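Local atomic coordinates of triggering receptor expressed on myeloid cells 1 (Mus musculus, PDB entry 1U9K), a protein that serves as a cell-surface receptor that amplifies inflammatory responses, multimerizing on ligand binding and signalling through the transmembrane adapter TYROBP/DAP12. Residues M26-S31 with C93-P98; R56-H61 with L67-S72. All coordinates share one frame; numbering follows the deposited sequence.

Interaction 1: residues M26-S31 with C93-P98. With ZN (zinc ion), chain D.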
loop_
_atom_site.group_PDB
_atom_site.type_symbol
_atom_site.label_atom_id
_atom_site.label_comp_id
_atom_site.label_asym_id
_atom_site.label_seq_id
_atom_site.Cartn_x
_atom_site.Cartn_y
_atom_site.Cartn_z
ATOM N N MET A 26 -6.687 15.645 7.318
ATOM C CA MET A 26 -6.225 16.954 7.760
ATOM C C MET A 26 -4.730 17.114 7.548
ATOM O O MET A 26 -4.289 18.224 7.292
ATOM C CB MET A 26 -6.580 17.177 9.231
ATOM C CG MET A 26 -8.069 17.123 9.525
ATOM S SD MET A 26 -8.469 17.671 11.195
ATOM C CE MET A 26 -8.126 19.424 11.066
ATOM N N LYS A 27 -3.969 16.047 7.717
ATOM C CA LYS A 27 -2.516 16.086 7.593
ATOM C C LYS A 27 -1.991 15.752 6.204
ATOM O O LYS A 27 -1.017 16.342 5.722
ATOM C CB LYS A 27 -1.899 15.113 8.588
ATOM C CG LYS A 27 -2.091 15.522 10.057
ATOM C CD LYS A 27 -0.877 15.182 10.914
ATOM C CE LYS A 27 -0.934 13.778 11.449
ATOM N NZ LYS A 27 -0.965 13.798 12.964
ATOM N N TYR A 28 -2.627 14.803 5.546
ATOM C CA TYR A 28 -2.020 14.140 4.408
ATOM C C TYR A 28 -2.849 14.283 3.157
ATOM O O TYR A 28 -2.611 13.546 2.248
ATOM C CB TYR A 28 -1.754 12.660 4.708
ATOM C CG TYR A 28 -0.900 12.468 5.919
ATOM C CD1 TYR A 28 0.364 13.054 6.002
ATOM C CD2 TYR A 28 -1.344 11.715 6.982
ATOM C CE1 TYR A 28 1.157 12.864 7.099
ATOM C CE2 TYR A 28 -0.520 11.503 8.121
ATOM C CZ TYR A 28 0.712 12.075 8.148
ATOM O OH TYR A 28 1.507 11.913 9.241
ATOM N N ALA A 29 -3.774 15.248 3.096
ATOM C CA ALA A 29 -4.605 15.429 1.888
ATOM C C ALA A 29 -3.703 15.645 0.647
ATOM O O ALA A 29 -3.891 14.982 -0.375
ATOM C CB ALA A 29 -5.566 16.558 2.019
ATOM N N ASN A 30 -2.702 16.500 0.803
ATOM C CA ASN A 30 -1.816 16.883 -0.297
ATOM C C ASN A 30 -0.443 16.166 -0.211
ATOM O O ASN A 30 0.622 16.746 -0.499
ATOM C CB ASN A 30 -1.663 18.408 -0.338
ATOM C CG ASN A 30 -1.167 18.908 -1.704
ATOM O OD1 ASN A 30 -1.199 18.143 -2.667
ATOM N ND2 ASN A 30 -0.684 20.158 -1.785
ATOM N N SER A 31 -0.455 14.945 0.256
ATOM C CA SER A 31 0.750 14.142 0.312
ATOM C C SER A 31 0.598 12.962 -0.628
ATOM O O SER A 31 -0.514 12.429 -0.860
ATOM C CB SER A 31 1.027 13.621 1.745
ATOM O OG SER A 31 1.220 14.681 2.639
ATOM N N CYS A 93 1.319 0.324 3.711
ATOM C CA CYS A 93 0.930 1.596 3.088
ATOM C C CYS A 93 1.579 2.736 3.879
ATOM O O CYS A 93 1.627 2.704 5.124
ATOM C CB CYS A 93 -0.571 1.882 3.257
ATOM S SG CYS A 93 -1.730 0.719 2.575
ATOM N N VAL A 94 2.045 3.750 3.160
ATOM C CA VAL A 94 2.727 4.863 3.769
ATOM C C VAL A 94 2.383 6.184 3.123
ATOM O O VAL A 94 1.950 6.260 1.952
ATOM C CB VAL A 94 4.229 4.716 3.679
ATOM C CG1 VAL A 94 4.713 3.456 4.403
ATOM C CG2 VAL A 94 4.711 4.805 2.200
ATOM N N ILE A 95 2.544 7.233 3.914
ATOM C CA ILE A 95 2.771 8.579 3.351
ATOM C C ILE A 95 4.215 8.569 2.859
ATOM O O ILE A 95 5.144 8.303 3.634
ATOM C CB ILE A 95 2.547 9.672 4.354
ATOM C CG1 ILE A 95 1.159 9.576 5.003
ATOM C CG2 ILE A 95 2.798 11.087 3.678
ATOM C CD1 ILE A 95 -0.003 9.609 4.016
ATOM N N TYR A 96 4.371 8.881 1.575
ATOM C CA TYR A 96 5.598 8.859 0.847
ATOM C C TYR A 96 6.116 10.255 0.531
ATOM O O TYR A 96 5.479 11.047 -0.197
ATOM C CB TYR A 96 5.392 8.068 -0.408
ATOM C CG TYR A 96 6.649 7.719 -1.191
ATOM C CD1 TYR A 96 7.547 6.754 -0.741
ATOM C CD2 TYR A 96 6.887 8.326 -2.421
ATOM C CE1 TYR A 96 8.684 6.437 -1.473
ATOM C CE2 TYR A 96 8.018 8.026 -3.166
ATOM C CZ TYR A 96 8.898 7.062 -2.696
ATOM O OH TYR A 96 10.002 6.787 -3.439
ATOM N N HIS A 97 7.262 10.569 1.121
ATOM C CA HIS A 97 7.866 11.899 1.001
ATOM C C HIS A 97 9.379 11.841 1.173
ATOM O O HIS A 97 9.919 12.429 2.102
ATOM C CB HIS A 97 7.253 12.859 2.021
ATOM C CG HIS A 97 7.187 12.285 3.458
ATOM N ND1 HIS A 97 6.494 12.905 4.476
ATOM C CD2 HIS A 97 7.731 11.170 3.997
ATOM C CE1 HIS A 97 6.614 12.193 5.582
ATOM N NE2 HIS A 97 7.358 11.136 5.318
ATOM N N PRO A 98 10.081 11.167 0.269
ATOM C CA PRO A 98 11.526 11.038 0.419
ATOM C C PRO A 98 12.219 12.401 0.183
ATOM O O PRO A 98 11.695 13.216 -0.580
ATOM C CB PRO A 98 11.925 10.012 -0.647
ATOM C CG PRO A 98 10.874 10.094 -1.672
ATOM C CD PRO A 98 9.576 10.520 -0.952
HETATM ZN ZN ZN D . 5.027 14.623 4.145
#
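I95 lays its CG1 branch over one face of the Y28 ring, a CH-pi contact in which CG1 stands 3.6 Å from the ring centroid and only 9° off the normal. Its terminal CD1 slides back toward the root of the tyrosine and lies 3.5 Å from Y28 CG. The CG2 branch takes the other partner, meeting S31 CB at 3.6 Å. With chi1 at -54°, CG1 is anti to the carbonyl carbon and CG2 anti to the backbone N, which lets one isoleucine serve both residues. K27 CB packs on the opposite face of the Y28 ring, while S31 OG lies at its edge, near the plane. In the immunoglobulin V-set domain, strand 89-96 carries C93, joined to C21 by the intersheet disulfide of the fold, and runs on to the loop homologous to an antibody CDR3; helix 25-28 and the turn Y28-S31 belong to the CDR1-like region. Were Y28 replaced by alanine, the CG1 branch of I95 would probably lose its aromatic cover, with a gap opening beside V103, which Y28 also touches. Two residues on from I95, H97 binds a zinc ion through ND1 at 2.3 Å, and its NE2 is hydrogen-bonded to the carbonyl of D101.

Interaction 2: residues R56-H61 with L67-S72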
loop_
_atom_site.group_PDB
_atom_site.type_symbol
_atom_site.label_atom_id
_atom_site.label_comp_id
_atom_site.label_asym_id
_atom_site.label_seq_id
_atom_site.Cartn_x
_atom_site.Cartn_y
_atom_site.Cartn_z
ATOM N N ARG A 56 -6.388 14.814 -5.336
ATOM C CA ARG A 56 -7.460 14.389 -6.207
ATOM C C ARG A 56 -7.687 12.884 -6.103
ATOM O O ARG A 56 -6.765 12.175 -5.957
ATOM C CB ARG A 56 -7.175 14.840 -7.645
ATOM C CG ARG A 56 -7.216 16.341 -7.773
ATOM C CD ARG A 56 -8.501 17.066 -7.238
ATOM N NE ARG A 56 -9.712 16.335 -7.640
ATOM C CZ ARG A 56 -10.952 16.787 -7.591
ATOM N NH1 ARG A 56 -11.209 18.016 -7.146
ATOM N NH2 ARG A 56 -11.943 15.984 -7.991
ATOM N N PRO A 57 -8.935 12.422 -6.127
ATOM C CA PRO A 57 -9.192 10.970 -6.198
ATOM C C PRO A 57 -8.513 10.372 -7.433
ATOM O O PRO A 57 -8.475 11.021 -8.474
ATOM C CB PRO A 57 -10.695 10.893 -6.383
ATOM C CG PRO A 57 -11.234 12.134 -5.965
ATOM C CD PRO A 57 -10.180 13.198 -6.079
ATOM N N SER A 58 -7.918 9.204 -7.297
ATOM C CA SER A 58 -7.182 8.600 -8.405
ATOM C C SER A 58 -7.144 7.110 -8.221
ATOM O O SER A 58 -7.399 6.606 -7.152
ATOM C CB SER A 58 -5.710 9.107 -8.438
ATOM O OG SER A 58 -5.011 8.811 -7.209
ATOM N N GLU A 59 -6.841 6.434 -9.312
ATOM C CA GLU A 59 -6.549 5.040 -9.273
ATOM C C GLU A 59 -5.408 4.761 -10.216
ATOM O O GLU A 59 -5.491 5.113 -11.368
ATOM C CB GLU A 59 -7.804 4.222 -9.580
ATOM C CG GLU A 59 -7.718 3.410 -10.862
ATOM C CD GLU A 59 -9.050 2.808 -11.262
ATOM O OE1 GLU A 59 -10.041 3.026 -10.535
ATOM O OE2 GLU A 59 -9.103 2.119 -12.300
ATOM N N VAL A 60 -4.327 4.207 -9.702
ATOM C CA VAL A 60 -3.144 3.952 -10.504
ATOM C C VAL A 60 -2.885 2.443 -10.544
ATOM O O VAL A 60 -3.037 1.753 -9.502
ATOM C CB VAL A 60 -1.900 4.698 -9.927
ATOM C CG1 VAL A 60 -1.843 4.625 -8.509
ATOM C CG2 VAL A 60 -0.571 4.111 -10.502
ATOM N N HIS A 61 -2.547 1.959 -11.736
ATOM C CA HIS A 61 -2.137 0.577 -11.960
ATOM C C HIS A 61 -0.627 0.490 -12.203
ATOM O O HIS A 61 -0.038 1.346 -12.890
ATOM C CB HIS A 61 -2.898 -0.007 -13.148
ATOM C CG HIS A 61 -4.376 -0.058 -12.933
ATOM N ND1 HIS A 61 -4.963 -0.836 -11.957
ATOM C CD2 HIS A 61 -5.390 0.602 -13.543
ATOM C CE1 HIS A 61 -6.277 -0.669 -11.988
ATOM N NE2 HIS A 61 -6.562 0.202 -12.935
ATOM N N LEU A 67 -3.640 1.000 -6.739
ATOM C CA LEU A 67 -3.845 1.860 -5.602
ATOM C C LEU A 67 -4.990 2.742 -5.883
ATOM O O LEU A 67 -5.003 3.478 -6.893
ATOM C CB LEU A 67 -2.614 2.700 -5.456
ATOM C CG LEU A 67 -2.124 3.275 -4.182
ATOM C CD1 LEU A 67 -2.060 2.207 -3.133
ATOM C CD2 LEU A 67 -0.705 3.861 -4.497
ATOM N N LYS A 68 -5.983 2.718 -5.025
ATOM C CA LYS A 68 -7.103 3.626 -5.185
ATOM C C LYS A 68 -6.934 4.654 -4.108
ATOM O O LYS A 68 -6.808 4.315 -2.933
ATOM C CB LYS A 68 -8.406 2.895 -5.052
ATOM C CG LYS A 68 -8.868 2.106 -6.244
ATOM C CD LYS A 68 -10.188 1.410 -5.837
ATOM C CE LYS A 68 -11.032 0.911 -7.049
ATOM N NZ LYS A 68 -10.384 -0.386 -7.415
ATOM N N HIS A 69 -6.842 5.896 -4.511
ATOM C CA HIS A 69 -6.812 7.036 -3.609
ATOM C C HIS A 69 -8.205 7.613 -3.502
ATOM O O HIS A 69 -8.692 8.277 -4.424
ATOM C CB HIS A 69 -5.788 8.068 -4.084
ATOM C CG HIS A 69 -5.788 9.376 -3.254
ATOM N ND1 HIS A 69 -5.342 9.431 -1.951
ATOM C CD2 HIS A 69 -6.179 10.631 -3.572
ATOM C CE1 HIS A 69 -5.459 10.666 -1.501
ATOM N NE2 HIS A 69 -5.965 11.414 -2.464
ATOM N N ASP A 70 -8.832 7.424 -2.337
ATOM C CA ASP A 70 -10.197 7.794 -2.121
ATOM C C ASP A 70 -10.319 8.786 -0.980
ATOM O O ASP A 70 -10.825 8.459 0.070
ATOM C CB ASP A 70 -10.987 6.516 -1.848
ATOM C CG ASP A 70 -12.475 6.673 -1.980
ATOM O OD1 ASP A 70 -13.065 7.798 -1.929
ATOM O OD2 ASP A 70 -13.156 5.647 -2.073
ATOM N N PRO A 71 -9.950 10.037 -1.204
ATOM C CA PRO A 71 -9.977 11.016 -0.114
ATOM C C PRO A 71 -11.362 11.318 0.361
ATOM O O PRO A 71 -11.511 11.731 1.536
ATOM C CB PRO A 71 -9.269 12.287 -0.727
ATOM C CG PRO A 71 -9.430 12.089 -2.257
ATOM C CD PRO A 71 -9.462 10.618 -2.476
ATOM N N SER A 72 -12.391 11.153 -0.491
ATOM C CA SER A 72 -13.753 11.253 -0.036
ATOM C C SER A 72 -14.066 10.346 1.158
ATOM O O SER A 72 -14.902 10.694 1.941
ATOM C CB SER A 72 -14.736 10.868 -1.146
ATOM O OG SER A 72 -16.040 11.176 -0.680
#
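The H69 side chain crosses from its own strand to S58 and the carbonyl of R56, just ahead of strand 58-62. Its CB lies 3.3 Å from S58 OG; beyond it, with CG anti to the backbone N (chi1 174°), the imidazole is carried to the carbonyl of R56. There CD2 comes 2.9 Å from R56 O, which sits at the ring edge near its plane, whereas NE2 at the tip is 3.7 Å from the same oxygen. P71 CD lies over one ring face, toward its rim, and the ring also meets that of F23. P71 packs across P57 at about a right angle, its CG 4.0 Å from P57 CD. The backbones form an antiparallel hairpin: S58 with H69 and V60 with L67 are hydrogen-bonded pairs, E59 with K68 a non-hydrogen-bonded one. V60 and L67 project side by side on the face shared with H69, V60 CG1 touching L67 CB at 3.7 Å. On the other face, E59 runs alongside K68 and accepts a hydrogen bond from H61 NE2 at OE2. Strand 58-62 edges the four-stranded sheet; strand 65-70 separates it from strand 75-80, while V60 and L67 reach V48 of strand 45-49 in the facing sheet.

How the interactions relate
The two contacts lie on the two sheets of one V-set sandwich. Interaction 1 involves strand 89-96 of the five-stranded sheet and the helix-turn region of 26-31; interaction 2 pairs two strands of the four-stranded sheet. Their centres are 13 Å apart and their nearest atoms about 5 Å, without touching. Along the chain the order is 26-31, 56-61, 67-72, 93-98, so the short-range hairpin falls wholly between the partners of a much longer-range closure. Interaction 1 thus brings distant parts of the sequence together where CDR-like loops emerge, whereas interaction 2 joins the edge strand 58-62 to the rest of the four-stranded sheet; both belong to the receptor's single extracellular immunoglobulin domain.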